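Local coordinates for lipoprotein (PDB 7ADK) that is a lipoprotein that probably acts as a peptidase with a clan PA, chymotrypsin-like fold, perhaps cleaving host antibodies, at residues B[621-633]-B[686-698]. Sequence-based numbering, arbitrary orientation.
Sequences DELKKYNDLDSLY and FKEYETGKGNFFS
S631 and N695 form a single antiparallel hydrogen-bonded bridge: S631 N donates to N695 O (2.8 Å), while the return bond from N695 N to S631 O is weak at 3.3 Å. Just before it, G694 lies against D630 and S631, and having no side chain it brings its CA to 3.5 Å from S631 O in a CA-H...O contact. K693 reaches back to the type I turn 625-628. Bends at chi2 and chi3 (-64° and -68°) curl this long, flexible chain so that NZ bonds to D628 O (2.7 Å) and, from above the carbonyl plane, to Y626 O (2.9 Å). D630 supplies the countercharge through a salt bridge from OD2 to the same NZ (2.8 Å), and its OD1 weakly accepts G694 N. In this probable clan PA peptidase, loop 621-633 runs beside strand 761-765, which L629 and S631 touch. R274 makes a second salt bridge to D630. F696 turns its slightly positive C-H edge, suited to a carbonyl oxygen, to L629 O, with CE1 3.4 Å away. Farther along, Y626 crosses Y689 at about a right angle; tyrosine offers an apolar ring, CE1 of Y626 lying 3.7 Å from CB of Y689, and a hydroxyl, OH of Y626 bonding weakly to E622 OE1.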
loop_
_atom_site.group_PDB
_atom_site.type_symbol
_atom_site.label_atom_id
_atom_site.label_comp_id
_atom_site.label_asym_id
_atom_site.label_seq_id
_atom_site.Cartn_x
_atom_site.Cartn_y
_atom_site.Cartn_z
ATOM N N ASP B 621 29.256 -17.185 19.574
ATOM C CA ASP B 621 29.090 -17.700 18.199
ATOM C C ASP B 621 28.017 -16.956 17.358
ATOM O O ASP B 621 27.290 -17.546 16.562
ATOM C CB ASP B 621 28.962 -19.234 18.169
ATOM C CG ASP B 621 27.637 -19.817 18.657
ATOM O OD1 ASP B 621 26.814 -19.091 19.247
ATOM O OD2 ASP B 621 27.427 -21.033 18.461
ATOM N N GLU B 622 27.912 -15.634 17.514
ATOM C CA GLU B 622 27.431 -14.795 16.415
ATOM C C GLU B 622 28.449 -14.802 15.275
ATOM O O GLU B 622 28.074 -14.889 14.115
ATOM C CB GLU B 622 27.271 -13.344 16.837
ATOM C CG GLU B 622 26.209 -13.053 17.880
ATOM C CD GLU B 622 26.034 -11.543 18.028
ATOM O OE1 GLU B 622 27.042 -10.806 18.076
ATOM O OE2 GLU B 622 24.889 -11.062 18.061
ATOM N N LEU B 623 29.749 -14.781 15.588
ATOM C CA LEU B 623 30.791 -15.204 14.662
ATOM C C LEU B 623 30.429 -16.618 14.185
ATOM O O LEU B 623 30.019 -17.447 14.992
ATOM C CB LEU B 623 32.139 -15.149 15.399
ATOM C CG LEU B 623 33.387 -15.474 14.561
ATOM C CD1 LEU B 623 33.827 -14.318 13.681
ATOM C CD2 LEU B 623 34.541 -15.805 15.477
ATOM N N LYS B 624 30.549 -16.879 12.885
ATOM C CA LYS B 624 30.014 -18.039 12.145
ATOM C C LYS B 624 28.522 -17.995 11.774
ATOM O O LYS B 624 28.123 -18.750 10.900
ATOM C CB LYS B 624 30.506 -19.391 12.714
ATOM C CG LYS B 624 29.498 -20.187 13.556
ATOM C CD LYS B 624 30.154 -21.397 14.226
ATOM C CE LYS B 624 29.209 -22.187 15.139
ATOM N NZ LYS B 624 28.101 -22.830 14.419
ATOM N N LYS B 625 27.723 -17.057 12.309
ATOM C CA LYS B 625 26.403 -16.620 11.772
ATOM C C LYS B 625 26.519 -15.309 10.984
ATOM O O LYS B 625 25.961 -15.204 9.902
ATOM C CB LYS B 625 25.360 -16.571 12.908
ATOM C CG LYS B 625 24.103 -15.708 12.695
ATOM C CD LYS B 625 23.123 -16.157 11.612
ATOM C CE LYS B 625 22.011 -15.121 11.496
ATOM N NZ LYS B 625 20.972 -15.455 10.526
ATOM N N TYR B 626 27.318 -14.342 11.429
ATOM C CA TYR B 626 27.717 -13.188 10.608
ATOM C C TYR B 626 28.424 -13.612 9.311
ATOM O O TYR B 626 28.192 -13.029 8.261
ATOM C CB TYR B 626 28.671 -12.280 11.387
ATOM C CG TYR B 626 28.131 -11.550 12.599
ATOM C CD1 TYR B 626 27.009 -10.707 12.482
ATOM C CD2 TYR B 626 28.834 -11.597 13.816
ATOM C CE1 TYR B 626 26.596 -9.922 13.572
ATOM C CE2 TYR B 626 28.420 -10.815 14.910
ATOM C CZ TYR B 626 27.292 -9.980 14.795
ATOM O OH TYR B 626 26.878 -9.241 15.855
ATOM N N ASN B 627 29.291 -14.617 9.396
ATOM C CA ASN B 627 30.183 -15.063 8.328
ATOM C C ASN B 627 29.532 -16.030 7.329
ATOM O O ASN B 627 30.209 -16.496 6.413
ATOM C CB ASN B 627 31.456 -15.660 8.949
ATOM C CG ASN B 627 32.013 -14.835 10.091
ATOM O OD1 ASN B 627 31.464 -14.819 11.183
ATOM N ND2 ASN B 627 33.078 -14.116 9.888
ATOM N N ASP B 628 28.242 -16.342 7.483
ATOM C CA ASP B 628 27.480 -16.993 6.422
ATOM C C ASP B 628 27.451 -16.090 5.179
ATOM O O ASP B 628 27.275 -14.876 5.298
ATOM C CB ASP B 628 26.043 -17.304 6.863
ATOM C CG ASP B 628 25.866 -18.391 7.918
ATOM O OD1 ASP B 628 26.745 -19.256 8.067
ATOM O OD2 ASP B 628 24.816 -18.411 8.590
ATOM N N LEU B 629 27.572 -16.668 3.989
ATOM C CA LEU B 629 27.152 -16.008 2.766
ATOM C C LEU B 629 25.628 -15.890 2.742
ATOM O O LEU B 629 24.902 -16.673 3.341
ATOM C CB LEU B 629 27.708 -16.721 1.525
ATOM C CG LEU B 629 28.976 -16.061 0.970
ATOM C CD1 LEU B 629 30.150 -16.125 1.931
ATOM C CD2 LEU B 629 29.384 -16.703 -0.340
ATOM N N ASP B 630 25.211 -14.827 2.083
ATOM C CA ASP B 630 23.867 -14.292 2.012
ATOM C C ASP B 630 23.366 -14.442 0.589
ATOM O O ASP B 630 24.139 -14.315 -0.351
ATOM C CB ASP B 630 23.923 -12.798 2.331
ATOM C CG ASP B 630 24.233 -12.484 3.786
ATOM O OD1 ASP B 630 23.508 -12.997 4.654
ATOM O OD2 ASP B 630 25.112 -11.642 4.075
ATOM N N SER B 631 22.075 -14.623 0.390
ATOM C CA SER B 631 21.470 -14.293 -0.889
ATOM C C SER B 631 20.799 -12.928 -0.780
ATOM O O SER B 631 19.963 -12.687 0.092
ATOM C CB SER B 631 20.509 -15.377 -1.355
ATOM O OG SER B 631 21.155 -16.624 -1.524
ATOM N N LEU B 632 21.142 -12.020 -1.678
ATOM C CA LEU B 632 20.551 -10.692 -1.800
ATOM C C LEU B 632 19.649 -10.670 -3.017
ATOM O O LEU B 632 20.099 -10.962 -4.118
ATOM C CB LEU B 632 21.618 -9.591 -1.941
ATOM C CG LEU B 632 22.556 -9.319 -0.762
ATOM C CD1 LEU B 632 21.786 -9.301 0.533
ATOM C CD2 LEU B 632 23.721 -10.287 -0.659
ATOM N N TYR B 633 18.387 -10.311 -2.831
ATOM C CA TYR B 633 17.534 -9.978 -3.954
ATOM C C TYR B 633 16.545 -8.838 -3.658
ATOM O O TYR B 633 15.341 -9.029 -3.763
ATOM C CB TYR B 633 16.951 -11.231 -4.673
ATOM C CG TYR B 633 16.678 -12.480 -3.887
ATOM C CD1 TYR B 633 17.689 -13.416 -3.650
ATOM C CD2 TYR B 633 15.387 -12.732 -3.435
ATOM C CE1 TYR B 633 17.425 -14.563 -2.880
ATOM C CE2 TYR B 633 15.159 -13.812 -2.577
ATOM C CZ TYR B 633 16.186 -14.708 -2.250
ATOM O OH TYR B 633 16.022 -15.605 -1.233
ATOM N N PHE B 686 15.601 -3.520 16.313
ATOM C CA PHE B 686 16.082 -4.830 15.861
ATOM C C PHE B 686 17.601 -4.941 16.027
ATOM O O PHE B 686 18.326 -3.961 15.839
ATOM C CB PHE B 686 15.672 -5.070 14.406
ATOM C CG PHE B 686 14.186 -4.959 14.165
ATOM C CD1 PHE B 686 13.337 -6.059 14.384
ATOM C CD2 PHE B 686 13.646 -3.732 13.760
ATOM C CE1 PHE B 686 11.951 -5.930 14.194
ATOM C CE2 PHE B 686 12.265 -3.599 13.583
ATOM C CZ PHE B 686 11.412 -4.697 13.795
ATOM N N LYS B 687 18.096 -6.129 16.387
ATOM C CA LYS B 687 19.529 -6.382 16.595
ATOM C C LYS B 687 20.297 -6.308 15.278
ATOM O O LYS B 687 19.800 -6.738 14.245
ATOM C CB LYS B 687 19.743 -7.752 17.246
ATOM C CG LYS B 687 19.093 -7.935 18.622
ATOM C CD LYS B 687 19.646 -7.017 19.712
ATOM C CE LYS B 687 19.098 -7.456 21.072
ATOM N NZ LYS B 687 19.423 -6.518 22.145
ATOM N N GLU B 688 21.538 -5.833 15.310
ATOM C CA GLU B 688 22.332 -5.607 14.095
ATOM C C GLU B 688 22.591 -6.882 13.273
ATOM O O GLU B 688 22.735 -6.783 12.059
ATOM C CB GLU B 688 23.621 -4.863 14.473
ATOM C CG GLU B 688 24.485 -4.361 13.308
ATOM C CD GLU B 688 25.608 -5.285 12.828
ATOM O OE1 GLU B 688 26.441 -4.825 12.025
ATOM O OE2 GLU B 688 25.706 -6.450 13.262
ATOM N N TYR B 689 22.583 -8.079 13.877
ATOM C CA TYR B 689 22.683 -9.346 13.140
ATOM C C TYR B 689 21.437 -9.661 12.298
ATOM O O TYR B 689 21.501 -10.471 11.383
ATOM C CB TYR B 689 22.993 -10.508 14.105
ATOM C CG TYR B 689 21.861 -10.938 15.026
ATOM C CD1 TYR B 689 20.778 -11.693 14.533
ATOM C CD2 TYR B 689 21.883 -10.581 16.384
ATOM C CE1 TYR B 689 19.700 -12.033 15.367
ATOM C CE2 TYR B 689 20.822 -10.945 17.232
ATOM C CZ TYR B 689 19.719 -11.650 16.721
ATOM O OH TYR B 689 18.669 -11.930 17.526
ATOM N N GLU B 690 20.283 -9.079 12.625
ATOM C CA GLU B 690 18.973 -9.469 12.093
ATOM C C GLU B 690 18.652 -8.739 10.781
ATOM O O GLU B 690 18.296 -9.366 9.786
ATOM C CB GLU B 690 17.923 -9.216 13.191
ATOM C CG GLU B 690 16.686 -10.113 13.097
ATOM C CD GLU B 690 16.121 -10.413 14.499
ATOM O OE1 GLU B 690 15.940 -11.603 14.850
ATOM O OE2 GLU B 690 15.879 -9.466 15.281
ATOM N N THR B 691 18.847 -7.419 10.750
ATOM C CA THR B 691 18.718 -6.584 9.539
ATOM C C THR B 691 19.977 -6.566 8.673
ATOM O O THR B 691 19.907 -6.201 7.504
ATOM C CB THR B 691 18.346 -5.135 9.904
ATOM O OG1 THR B 691 19.318 -4.576 10.761
ATOM C CG2 THR B 691 16.992 -5.023 10.601
ATOM N N GLY B 692 21.131 -6.954 9.218
ATOM C CA GLY B 692 22.448 -6.860 8.581
ATOM C C GLY B 692 22.850 -8.026 7.681
ATOM O O GLY B 692 24.031 -8.162 7.385
ATOM N N LYS B 693 21.906 -8.855 7.234
ATOM C CA LYS B 693 22.115 -10.082 6.443
ATOM C C LYS B 693 21.144 -10.173 5.255
ATOM O O LYS B 693 20.145 -9.456 5.185
ATOM C CB LYS B 693 21.963 -11.304 7.367
ATOM C CG LYS B 693 22.986 -11.410 8.513
ATOM C CD LYS B 693 24.445 -11.602 8.078
ATOM C CE LYS B 693 24.701 -12.965 7.423
ATOM N NZ LYS B 693 25.859 -12.903 6.513
ATOM N N GLY B 694 21.424 -11.061 4.309
ATOM C CA GLY B 694 20.427 -11.597 3.387
ATOM C C GLY B 694 19.615 -12.737 4.010
ATOM O O GLY B 694 19.568 -12.908 5.228
ATOM N N ASN B 695 18.973 -13.527 3.162
ATOM C CA ASN B 695 18.398 -14.820 3.523
ATOM C C ASN B 695 18.993 -15.920 2.634
ATOM O O ASN B 695 19.991 -15.695 1.952
ATOM C CB ASN B 695 16.858 -14.716 3.554
ATOM C CG ASN B 695 16.320 -13.786 4.628
ATOM O OD1 ASN B 695 15.416 -13.009 4.399
ATOM N ND2 ASN B 695 16.831 -13.788 5.840
ATOM N N PHE B 696 18.445 -17.128 2.705
ATOM C CA PHE B 696 19.141 -18.347 2.301
ATOM C C PHE B 696 18.300 -19.199 1.346
ATOM O O PHE B 696 17.359 -18.724 0.711
ATOM C CB PHE B 696 19.546 -19.097 3.582
ATOM C CG PHE B 696 20.257 -18.249 4.616
ATOM C CD1 PHE B 696 21.635 -18.006 4.489
ATOM C CD2 PHE B 696 19.540 -17.674 5.684
ATOM C CE1 PHE B 696 22.288 -17.182 5.415
ATOM C CE2 PHE B 696 20.196 -16.854 6.614
ATOM C CZ PHE B 696 21.571 -16.602 6.471
ATOM N N PHE B 697 18.646 -20.476 1.233
ATOM C CA PHE B 697 17.893 -21.486 0.501
ATOM C C PHE B 697 16.633 -21.994 1.231
ATOM O O PHE B 697 16.559 -22.041 2.454
ATOM C CB PHE B 697 18.843 -22.633 0.173
ATOM C CG PHE B 697 20.114 -22.262 -0.568
ATOM C CD1 PHE B 697 20.045 -21.571 -1.790
ATOM C CD2 PHE B 697 21.364 -22.651 -0.058
ATOM C CE1 PHE B 697 21.219 -21.254 -2.486
ATOM C CE2 PHE B 697 22.528 -22.387 -0.788
ATOM C CZ PHE B 697 22.451 -21.680 -1.993
ATOM N N SER B 698 15.623 -22.370 0.459
ATOM C CA SER B 698 14.320 -22.852 0.905
ATOM C C SER B 698 14.313 -24.352 1.225
ATOM O O SER B 698 14.813 -25.168 0.457
ATOM C CB SER B 698 13.327 -22.568 -0.210
ATOM O OG SER B 698 12.020 -22.858 0.184
#